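Long-range contacts in nicastrin (Dictyostelium purpureum, PDB 4R12), which is probably an essential extracellular-facing subunit of gamma-secretase, the complex that cleaves membrane proteins such as Notch receptors within the membrane: residues Y48-D53 and V70-N75; L97-K102 and A153-S158; P142-D147 and A171-F176. All blocks are in the same frame, centred on the assembly; numbering follows the deposited sequence.

How the interactions relate
From the N terminus, residues 48-53 come first, and interaction 1 closes a short loop when 70-75 returns beside them as a parallel strand. Interaction 2 opens only afterwards, at 97-102, so the two stand in series. Before it closes, interaction 3 opens at 142-147; then helix segment 153-158 closes interaction 2, and 171-176 closes interaction 3, so these two cross. Interactions 1 and 2 touch through Asp-73 and Arg-155, and interactions 2 and 3 through Thr-98 and Ile-146. Together they tie the strands of the small lobe to helix 148-160, while strand 169-174 brings interaction 3 back alongside strand 43-50.

Interaction 1 of 3, residues Y48-D53 and V70-N75; sequences YLIDDD and VVLDTN. With NAG (2-acetamido-2-deoxy-beta-D-glucopyranose), chain C; NAG (2-acetamido-2-deoxy-beta-D-glucopyranose), chain B.
Leu-49 and Val-71 share one face of a parallel strand pair, their side chains crossing obliquely. Leu-49 has CG anti to the backbone N (chi1 172°), and chi2 near 67° then puts its CD1 3.9 Å from CG1 of Val-71. On the other face Ile-50 lies against two neighbours: its CD1 tip reaches CG1 of Val-70 at 4.1 Å, while its CB meets CD2 of Leu-72 at 3.9 Å. Branched aliphatic residues suit this buried ladder between strands 43-50 and 67-72, neighbours in the nicastrin small lobe whose connection holds helix 53-57. Its backbone bonds run alternately, from Val-71 N to Tyr-48 O (2.7 Å), Ile-50 N to Val-71 O (2.8 Å) and Asp-73 N to Ile-50 O (3.0 Å).

Past the contact, Asp-53 grips the chain C sugar of the glycan with both oxygens, OD2 taking the O3 hydroxyl at 2.6 Å and OD1 the acetamide N2 at 3.2 Å. An alanine here would probably leave that N-H, that hydroxyl and the Tyr-76 hydroxyl without this acceptor and the sugar freer to turn. Asp-51 and Asp-73 meet through their CB atoms, but their carboxylates part, one to Arg-162 and the other to Arg-155; Asp-73 OD1 also accepts from Asn-75 N in an Asx turn. The contact thus passes from aliphatic side chains to acids at the strand ends, whose arginine partners would offset the like charges.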
loop_
_atom_site.group_PDB
_atom_site.type_symbol
_atom_site.label_atom_id
_atom_site.label_comp_id
_atom_site.label_asym_id
_atom_site.label_seq_id
_atom_site.Cartn_x
_atom_site.Cartn_y
_atom_site.Cartn_z
ATOM N N TYR A 48 10.066 31.268 -2.991
ATOM C CA TYR A 48 10.167 31.609 -4.407
ATOM C C TYR A 48 9.299 30.652 -5.216
ATOM O O TYR A 48 9.508 29.441 -5.172
ATOM C CB TYR A 48 11.617 31.544 -4.893
ATOM C CG TYR A 48 11.771 31.820 -6.377
ATOM C CD1 TYR A 48 11.613 30.804 -7.317
ATOM C CD2 TYR A 48 12.069 33.096 -6.840
ATOM C CE1 TYR A 48 11.747 31.051 -8.670
ATOM C CE2 TYR A 48 12.206 33.353 -8.194
ATOM C CZ TYR A 48 12.043 32.328 -9.103
ATOM O OH TYR A 48 12.178 32.579 -10.448
ATOM N N LEU A 49 8.345 31.201 -5.968
ATOM C CA LEU A 49 7.358 30.390 -6.691
ATOM C C LEU A 49 7.746 30.082 -8.132
ATOM O O LEU A 49 8.014 30.982 -8.924
ATOM C CB LEU A 49 5.999 31.090 -6.680
ATOM C CG LEU A 49 4.903 30.460 -7.545
ATOM C CD1 LEU A 49 4.485 29.100 -6.992
ATOM C CD2 LEU A 49 3.717 31.393 -7.640
ATOM N N ILE A 50 7.777 28.798 -8.464
ATOM C CA ILE A 50 7.887 28.374 -9.847
ATOM C C ILE A 50 6.540 27.807 -10.289
ATOM O O ILE A 50 6.121 26.763 -9.800
ATOM C CB ILE A 50 8.985 27.323 -10.041
ATOM C CG1 ILE A 50 10.363 27.926 -9.736
ATOM C CG2 ILE A 50 8.956 26.775 -11.459
ATOM C CD1 ILE A 50 11.502 26.973 -10.011
ATOM N N ASP A 51 5.864 28.510 -11.197
ATOM C CA ASP A 51 4.540 28.093 -11.678
ATOM C C ASP A 51 4.415 28.238 -13.198
ATOM O O ASP A 51 3.356 27.991 -13.773
ATOM C CB ASP A 51 3.435 28.893 -10.972
ATOM C CG ASP A 51 3.454 30.378 -11.326
ATOM O OD1 ASP A 51 4.430 30.851 -11.950
ATOM O OD2 ASP A 51 2.487 31.082 -10.965
ATOM N N ASP A 52 5.503 28.646 -13.837
ATOM C CA ASP A 52 5.570 28.719 -15.295
ATOM C C ASP A 52 7.023 28.709 -15.760
ATOM O O ASP A 52 7.941 28.813 -14.943
ATOM C CB ASP A 52 4.844 29.961 -15.830
ATOM C CG ASP A 52 5.265 31.251 -15.136
ATOM O OD1 ASP A 52 6.454 31.405 -14.788
ATOM O OD2 ASP A 52 4.394 32.127 -14.944
ATOM N N ASP A 53 7.219 28.578 -17.071
ATOM C CA ASP A 53 8.554 28.513 -17.648
ATOM C C ASP A 53 9.343 29.770 -17.309
ATOM O O ASP A 53 10.565 29.719 -17.123
ATOM C CB ASP A 53 8.478 28.320 -19.165
ATOM C CG ASP A 53 8.323 26.866 -19.564
ATOM O OD1 ASP A 53 8.129 26.021 -18.663
ATOM O OD2 ASP A 53 8.395 26.560 -20.776
ATOM N N VAL A 70 11.882 26.911 -2.411
ATOM C CA VAL A 70 11.170 26.898 -3.685
ATOM C C VAL A 70 9.767 26.326 -3.527
ATOM O O VAL A 70 9.578 25.235 -2.980
ATOM C CB VAL A 70 11.931 26.085 -4.748
ATOM C CG1 VAL A 70 11.148 26.042 -6.058
ATOM C CG2 VAL A 70 13.316 26.671 -4.975
ATOM N N VAL A 71 8.780 27.077 -4.004
ATOM C CA VAL A 71 7.394 26.620 -4.039
ATOM C C VAL A 71 7.076 26.175 -5.458
ATOM O O VAL A 71 7.205 26.959 -6.396
ATOM C CB VAL A 71 6.418 27.724 -3.604
ATOM C CG1 VAL A 71 4.995 27.202 -3.604
ATOM C CG2 VAL A 71 6.801 28.252 -2.226
ATOM N N LEU A 72 6.677 24.919 -5.618
ATOM C CA LEU A 72 6.457 24.360 -6.946
ATOM C C LEU A 72 4.992 24.094 -7.251
ATOM O O LEU A 72 4.329 23.357 -6.526
ATOM C CB LEU A 72 7.230 23.045 -7.110
ATOM C CG LEU A 72 8.754 23.090 -7.181
ATOM C CD1 LEU A 72 9.313 21.676 -7.185
ATOM C CD2 LEU A 72 9.183 23.834 -8.425
ATOM N N ASP A 73 4.498 24.685 -8.333
ATOM C CA ASP A 73 3.297 24.167 -8.968
ATOM C C ASP A 73 3.647 22.744 -9.357
ATOM O O ASP A 73 4.774 22.480 -9.798
ATOM C CB ASP A 73 2.901 24.985 -10.195
ATOM C CG ASP A 73 1.644 24.454 -10.872
ATOM O OD1 ASP A 73 1.747 23.471 -11.643
ATOM O OD2 ASP A 73 0.562 25.026 -10.634
ATOM N N THR A 74 2.715 21.819 -9.194
ATOM C CA THR A 74 3.092 20.422 -9.316
ATOM C C THR A 74 3.524 20.032 -10.733
ATOM O O THR A 74 4.216 19.028 -10.909
ATOM C CB THR A 74 1.959 19.491 -8.851
ATOM O OG1 THR A 74 2.454 18.147 -8.792
ATOM C CG2 THR A 74 0.759 19.572 -9.782
ATOM N N ASN A 75 3.147 20.820 -11.741
ATOM C CA ASN A 75 3.626 20.546 -13.097
ATOM C C ASN A 75 5.150 20.642 -13.193
ATOM O O ASN A 75 5.763 20.085 -14.103
ATOM C CB ASN A 75 2.981 21.488 -14.108
ATOM C CG ASN A 75 1.769 20.868 -14.796
ATOM O OD1 ASN A 75 1.339 19.762 -14.450
ATOM N ND2 ASN A 75 1.211 21.581 -15.773
HETATM C C1 NAG C . 7.829 21.170 -19.674
HETATM C C2 NAG C . 8.572 22.285 -20.401
HETATM C C3 NAG C . 7.557 23.123 -21.127
HETATM C C4 NAG C . 6.731 22.326 -22.091
HETATM C C5 NAG C . 6.138 21.151 -21.362
HETATM C C6 NAG C . 5.542 20.238 -22.404
HETATM C C7 NAG C . 10.569 23.078 -19.286
HETATM C C8 NAG C . 11.129 24.108 -18.386
HETATM N N2 NAG C . 9.279 23.192 -19.546
HETATM O O3 NAG C . 8.174 24.172 -21.849
HETATM O O4 NAG C . 5.654 23.170 -22.433
HETATM O O5 NAG C . 7.118 20.442 -20.639
HETATM O O6 NAG C . 6.594 19.571 -23.073
HETATM O O7 NAG C . 11.239 22.197 -19.733
HETATM C C1 NAG B . 8.783 17.480 -15.941
HETATM C C2 NAG B . 8.351 17.063 -17.334
HETATM C C3 NAG B . 8.677 18.087 -18.384
HETATM C C4 NAG B . 8.191 19.455 -18.024
HETATM C C5 NAG B . 8.726 19.798 -16.633
HETATM C C6 NAG B . 8.266 21.128 -16.091
HETATM C C7 NAG B . 8.502 14.698 -17.339
HETATM C C8 NAG B . 9.390 13.513 -17.529
HETATM N N2 NAG B . 8.978 15.853 -17.707
HETATM O O3 NAG B . 8.089 17.658 -19.593
HETATM O O4 NAG B . 8.740 20.294 -19.001
HETATM O O5 NAG B . 8.391 18.800 -15.690
HETATM O O6 NAG B . 6.946 21.457 -16.412
HETATM O O7 NAG B . 7.418 14.573 -16.866
#

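Interaction 2 of 3, residues L97-K102 and A153-S158; sequences LTDTKK and AIRNVS. With NAG (2-acetamido-2-deoxy-beta-D-glucopyranose), chain D.
Arg-155 meets Asp-99 side-on, NE and NH2 each taking one carboxylate oxygen in a two-bond salt bridge. Arg-155 NH2 to Asp-99 OD1 is 2.9 Å and nearly straight (172°), with OD1 in the guanidinium plane. Arg-155 NE reaches the syn lone pair of Asp-99 OD2, also at 2.9 Å but more bent, and the two flat groups are turned 44° apart. The arginine leaves the helix with CG anti to the backbone N (chi1 -175°) and bends at chi3, which places NE.

NH2 also serves Asp-73 OD2, so two acids would share the positive charge of one arginine, a residue suited to this by its several N-H groups. The backbone O of Asp-99 accepts from N2 of the chain D sugar at 3.0 Å, the N-linked glycan of Asn-148 at the N-terminal end of helix 148-160.

Over one face of the guanidinium lies Leu-97, its CD1 3.7 Å from Arg-155 CZ, an apolar cover for a flat group. In the small lobe, Leu-97 packs on Leu-49 and Val-71, which Ser-158 of the helix touches too; helix 148-160 thus packs against strands 43-50 and 67-72, and the loop after strand 90-96 joins it there.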
loop_
_atom_site.group_PDB
_atom_site.type_symbol
_atom_site.label_atom_id
_atom_site.label_comp_id
_atom_site.label_asym_id
_atom_site.label_seq_id
_atom_site.Cartn_x
_atom_site.Cartn_y
_atom_site.Cartn_z
ATOM N N LEU A 97 2.853 22.210 -4.157
ATOM C CA LEU A 97 1.460 22.612 -4.064
ATOM C C LEU A 97 0.546 21.511 -4.598
ATOM O O LEU A 97 0.868 20.852 -5.588
ATOM C CB LEU A 97 1.241 23.915 -4.846
ATOM C CG LEU A 97 2.154 25.096 -4.475
ATOM C CD1 LEU A 97 2.031 26.189 -5.524
ATOM C CD2 LEU A 97 1.820 25.642 -3.095
ATOM N N THR A 98 -0.586 21.310 -3.941
ATOM C CA THR A 98 -1.546 20.313 -4.400
ATOM C C THR A 98 -2.913 20.924 -4.696
ATOM O O THR A 98 -3.900 20.190 -4.734
ATOM C CB THR A 98 -1.738 19.189 -3.365
ATOM O OG1 THR A 98 -2.367 19.729 -2.192
ATOM C CG2 THR A 98 -0.393 18.579 -2.977
ATOM N N ASP A 99 -2.977 22.247 -4.892
ATOM C CA ASP A 99 -4.252 22.889 -5.239
ATOM C C ASP A 99 -4.585 22.690 -6.722
ATOM O O ASP A 99 -5.731 22.860 -7.138
ATOM C CB ASP A 99 -4.255 24.386 -4.883
ATOM C CG ASP A 99 -3.059 25.146 -5.449
ATOM O OD1 ASP A 99 -1.976 24.545 -5.652
ATOM O OD2 ASP A 99 -3.205 26.373 -5.675
ATOM N N THR A 100 -3.574 22.325 -7.505
ATOM C CA THR A 100 -3.763 21.859 -8.878
ATOM C C THR A 100 -3.102 20.488 -9.045
ATOM O O THR A 100 -2.247 20.107 -8.245
ATOM C CB THR A 100 -3.161 22.818 -9.905
ATOM O OG1 THR A 100 -1.743 22.896 -9.708
ATOM C CG2 THR A 100 -3.780 24.215 -9.794
ATOM N N LYS A 101 -3.504 19.757 -10.081
ATOM C CA LYS A 101 -2.959 18.434 -10.387
ATOM C C LYS A 101 -1.987 18.520 -11.549
ATOM O O LYS A 101 -1.941 19.534 -12.237
ATOM C CB LYS A 101 -4.074 17.453 -10.759
ATOM C CG LYS A 101 -4.972 16.998 -9.619
ATOM C CD LYS A 101 -6.085 16.115 -10.202
ATOM C CE LYS A 101 -7.047 15.621 -9.130
ATOM N NZ LYS A 101 -6.533 14.388 -8.490
ATOM N N LYS A 102 -1.229 17.455 -11.795
ATOM C CA LYS A 102 -0.393 17.433 -12.995
ATOM C C LYS A 102 -1.275 17.268 -14.222
ATOM O O LYS A 102 -2.252 16.535 -14.186
ATOM C CB LYS A 102 0.645 16.306 -12.947
ATOM C CG LYS A 102 1.866 16.608 -12.095
ATOM C CD LYS A 102 2.920 15.514 -12.248
ATOM C CE LYS A 102 4.286 15.967 -11.713
ATOM N NZ LYS A 102 4.228 16.353 -10.261
ATOM N N ALA A 153 -3.144 29.301 -0.231
ATOM C CA ALA A 153 -2.624 30.422 0.537
ATOM C C ALA A 153 -1.123 30.616 0.284
ATOM O O ALA A 153 -0.659 31.733 0.099
ATOM C CB ALA A 153 -2.910 30.219 2.015
ATOM N N ILE A 154 -0.374 29.518 0.236
ATOM C CA ILE A 154 1.067 29.584 0.019
ATOM C C ILE A 154 1.422 29.980 -1.420
ATOM O O ILE A 154 2.440 30.634 -1.661
ATOM C CB ILE A 154 1.731 28.234 0.378
ATOM C CG1 ILE A 154 1.570 27.974 1.874
ATOM C CG2 ILE A 154 3.214 28.228 0.008
ATOM C CD1 ILE A 154 2.173 29.052 2.720
ATOM N N ARG A 155 0.589 29.580 -2.375
ATOM C CA ARG A 155 0.762 30.029 -3.756
ATOM C C ARG A 155 0.585 31.544 -3.824
ATOM O O ARG A 155 1.316 32.226 -4.551
ATOM C CB ARG A 155 -0.231 29.345 -4.707
ATOM C CG ARG A 155 -0.004 29.696 -6.183
ATOM C CD ARG A 155 -1.076 29.116 -7.122
ATOM N NE ARG A 155 -1.096 27.652 -7.155
ATOM C CZ ARG A 155 -0.567 26.908 -8.122
ATOM N NH1 ARG A 155 0.042 27.481 -9.155
ATOM N NH2 ARG A 155 -0.649 25.583 -8.059
ATOM N N ASN A 156 -0.342 32.054 -3.049
ATOM C CA ASN A 156 -0.604 33.465 -2.975
ATOM C C ASN A 156 0.600 34.257 -2.470
ATOM O O ASN A 156 1.128 35.083 -3.164
ATOM C CB ASN A 156 -1.815 33.701 -2.093
ATOM C CG ASN A 156 -2.265 35.138 -2.088
ATOM O OD1 ASN A 156 -2.220 35.809 -3.084
ATOM N ND2 ASN A 156 -2.705 35.594 -0.967
ATOM N N VAL A 157 1.051 33.976 -1.268
ATOM C CA VAL A 157 2.169 34.713 -0.697
ATOM C C VAL A 157 3.488 34.535 -1.412
ATOM O O VAL A 157 4.256 35.454 -1.532
ATOM C CB VAL A 157 2.358 34.393 0.767
ATOM C CG1 VAL A 157 1.100 34.714 1.531
ATOM C CG2 VAL A 157 2.730 32.951 0.929
ATOM N N SER A 158 3.728 33.323 -1.901
ATOM C CA SER A 158 4.947 33.025 -2.643
ATOM C C SER A 158 4.992 33.803 -3.953
ATOM O O SER A 158 6.067 34.085 -4.482
ATOM C CB SER A 158 5.053 31.523 -2.917
ATOM O OG SER A 158 4.363 31.172 -4.105
HETATM C C1 NAG D . -8.964 21.989 -4.766
HETATM C C2 NAG D . -9.133 21.149 -6.006
HETATM C C3 NAG D . -9.946 21.892 -7.036
HETATM C C4 NAG D . -11.219 22.482 -6.442
HETATM C C5 NAG D . -10.862 23.250 -5.170
HETATM C C6 NAG D . -12.034 23.814 -4.423
HETATM C C7 NAG D . -7.389 19.627 -6.568
HETATM C C8 NAG D . -6.133 19.429 -7.326
HETATM N N2 NAG D . -7.855 20.848 -6.557
HETATM O O3 NAG D . -10.229 20.976 -8.073
HETATM O O4 NAG D . -11.803 23.331 -7.426
HETATM O O5 NAG D . -10.252 22.331 -4.302
HETATM O O6 NAG D . -12.874 22.751 -4.013
HETATM O O7 NAG D . -7.941 18.729 -5.996
#

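Interaction 3 of 3, residues P142-D147 and A171-F176; sequences PIFAID and AELDSF
Leu-173 lies alongside Phe-144, the two side chains pointing opposite ways, with CG of the leucine over one face of the ring. CB of Phe-144 points toward 171-176, and CG stands anti to the carbonyl carbon (chi1 -73°), close to the CD2 methyl of Leu-173. The next atom, CD1 of Phe-144, comes closer still, 3.5 Å from CD2 of Leu-173. CG of Leu-173 makes a CH-pi contact, 4.3 Å from the centroid of the Phe-144 ring and 27° off its normal. At CE1 of Phe-144 the surroundings turn polar: Ser-175 OG lies 3.6 Å away, at the ring edge. The tip, CZ of Phe-144, meets the backbone O of Asp-174 at 3.4 Å, in the plane of the ring, where the weakly positive edge of an aromatic ring suits a carbonyl oxygen.

Strands 143-146 and 169-174 are not paired with each other in this small lobe. The first runs parallel to strand 90-96 and antiparallel to strand 21-29, whereas the second lies between strands 43-50 and 581-586, so side chains span the distance that backbone bonds do not. Leu-582 of the C-terminal strand 581-586 packs on both Phe-144 and Leu-173, adding to the apolar cluster.

Pro-142 extends that cluster, its CG resting 3.7 Å from CB of Leu-173. A rigid, compact ring fits here just before the strand starts. Its CB also comes 3.4 Å from Ser-175 OG, a hydroxyl that chi1 of 63° sets beside both the proline and the ring edge. A water is hydrogen-bonded to the same hydroxyl, 2.8 Å from Ser-175 OG. This water accepts from the backbone N of Ile-143, a small hydrophilic bridge beside the apolar cluster; Ser-175 N, for its part, is bonded to Ser-38 OG.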
loop_
_atom_site.group_PDB
_atom_site.type_symbol
_atom_site.label_atom_id
_atom_site.label_comp_id
_atom_site.label_asym_id
_atom_site.label_seq_id
_atom_site.Cartn_x
_atom_site.Cartn_y
_atom_site.Cartn_z
ATOM N N PRO A 142 14.822 19.414 2.876
ATOM C CA PRO A 142 13.485 18.840 3.056
ATOM C C PRO A 142 12.529 19.197 1.918
ATOM O O PRO A 142 12.642 20.262 1.292
ATOM C CB PRO A 142 13.023 19.454 4.374
ATOM C CG PRO A 142 13.717 20.783 4.413
ATOM C CD PRO A 142 15.048 20.575 3.756
ATOM N N ILE A 143 11.600 18.286 1.644
ATOM C CA ILE A 143 10.536 18.539 0.694
ATOM C C ILE A 143 9.202 18.205 1.370
ATOM O O ILE A 143 9.030 17.109 1.916
ATOM C CB ILE A 143 10.703 17.712 -0.617
ATOM C CG1 ILE A 143 12.120 17.883 -1.180
ATOM C CG2 ILE A 143 9.668 18.132 -1.659
ATOM C CD1 ILE A 143 12.350 17.176 -2.526
ATOM N N PHE A 144 8.289 19.173 1.380
ATOM C CA PHE A 144 6.927 18.956 1.882
ATOM C C PHE A 144 5.891 19.183 0.796
ATOM O O PHE A 144 5.993 20.147 0.026
ATOM C CB PHE A 144 6.577 19.915 3.033
ATOM C CG PHE A 144 7.256 19.620 4.347
ATOM C CD1 PHE A 144 8.618 19.427 4.426
ATOM C CD2 PHE A 144 6.526 19.629 5.523
ATOM C CE1 PHE A 144 9.240 19.207 5.653
ATOM C CE2 PHE A 144 7.144 19.410 6.751
ATOM C CZ PHE A 144 8.505 19.197 6.810
ATOM N N ALA A 145 4.860 18.340 0.773
ATOM C CA ALA A 145 3.621 18.707 0.122
ATOM C C ALA A 145 2.683 19.297 1.179
ATOM O O ALA A 145 2.869 19.079 2.381
ATOM C CB ALA A 145 2.971 17.501 -0.565
ATOM N N ILE A 146 1.684 20.046 0.728
ATOM C CA ILE A 146 0.710 20.657 1.626
ATOM C C ILE A 146 -0.674 20.473 1.026
ATOM O O ILE A 146 -0.801 20.295 -0.186
ATOM C CB ILE A 146 0.989 22.158 1.862
ATOM C CG1 ILE A 146 1.397 22.842 0.555
ATOM C CG2 ILE A 146 2.079 22.343 2.932
ATOM C CD1 ILE A 146 1.533 24.336 0.675
ATOM N N ASP A 147 -1.709 20.520 1.865
ATOM C CA ASP A 147 -3.058 20.228 1.385
ATOM C C ASP A 147 -3.591 21.337 0.489
ATOM O O ASP A 147 -2.923 22.340 0.242
ATOM C CB ASP A 147 -4.024 19.962 2.554
ATOM C CG ASP A 147 -4.411 21.225 3.332
ATOM O OD1 ASP A 147 -4.017 22.349 2.973
ATOM O OD2 ASP A 147 -5.152 21.084 4.321
ATOM N N ALA A 171 9.522 30.675 4.874
ATOM C CA ALA A 171 9.029 29.496 5.588
ATOM C C ALA A 171 10.157 28.691 6.211
ATOM O O ALA A 171 11.308 28.797 5.799
ATOM C CB ALA A 171 8.214 28.602 4.656
ATOM N N GLU A 172 9.811 27.889 7.213
ATOM C CA GLU A 172 10.748 26.935 7.783
ATOM C C GLU A 172 10.168 25.531 7.730
ATOM O O GLU A 172 9.023 25.301 8.121
ATOM C CB GLU A 172 11.113 27.302 9.228
ATOM C CG GLU A 172 11.878 26.203 9.957
ATOM C CD GLU A 172 12.354 26.628 11.335
ATOM O OE1 GLU A 172 12.676 27.818 11.511
ATOM O OE2 GLU A 172 12.406 25.771 12.241
ATOM N N LEU A 173 10.980 24.600 7.241
ATOM C CA LEU A 173 10.621 23.194 7.163
ATOM C C LEU A 173 11.456 22.357 8.143
ATOM O O LEU A 173 12.683 22.269 8.018
ATOM C CB LEU A 173 10.812 22.671 5.726
ATOM C CG LEU A 173 9.855 23.078 4.596
ATOM C CD1 LEU A 173 9.832 24.583 4.344
ATOM C CD2 LEU A 173 10.200 22.326 3.299
ATOM N N ASP A 174 10.786 21.743 9.109
ATOM C CA ASP A 174 11.418 20.847 10.076
ATOM C C ASP A 174 11.069 19.393 9.782
ATOM O O ASP A 174 9.906 18.993 9.895
ATOM C CB ASP A 174 10.974 21.178 11.507
ATOM C CG ASP A 174 11.233 22.614 11.883
ATOM O OD1 ASP A 174 12.345 23.106 11.611
ATOM O OD2 ASP A 174 10.323 23.252 12.454
ATOM N N SER A 175 12.070 18.608 9.407
ATOM C CA SER A 175 11.890 17.177 9.214
ATOM C C SER A 175 13.233 16.488 9.330
ATOM O O SER A 175 13.738 15.918 8.367
ATOM C CB SER A 175 11.233 16.877 7.857
ATOM O OG SER A 175 12.057 17.284 6.775
ATOM N N PHE A 176 13.822 16.551 10.523
ATOM C CA PHE A 176 15.133 15.968 10.744
ATOM C C PHE A 176 15.072 14.456 10.873
ATOM O O PHE A 176 14.434 13.934 11.783
ATOM C CB PHE A 176 15.809 16.534 11.992
ATOM C CG PHE A 176 17.157 15.918 12.251
ATOM C CD1 PHE A 176 18.232 16.219 11.426
ATOM C CD2 PHE A 176 17.341 15.011 13.282
ATOM C CE1 PHE A 176 19.472 15.640 11.636
ATOM C CE2 PHE A 176 18.588 14.426 13.505
ATOM C CZ PHE A 176 19.649 14.741 12.680
HETATM O O HOH W 1 11.499 16.493 4.111
#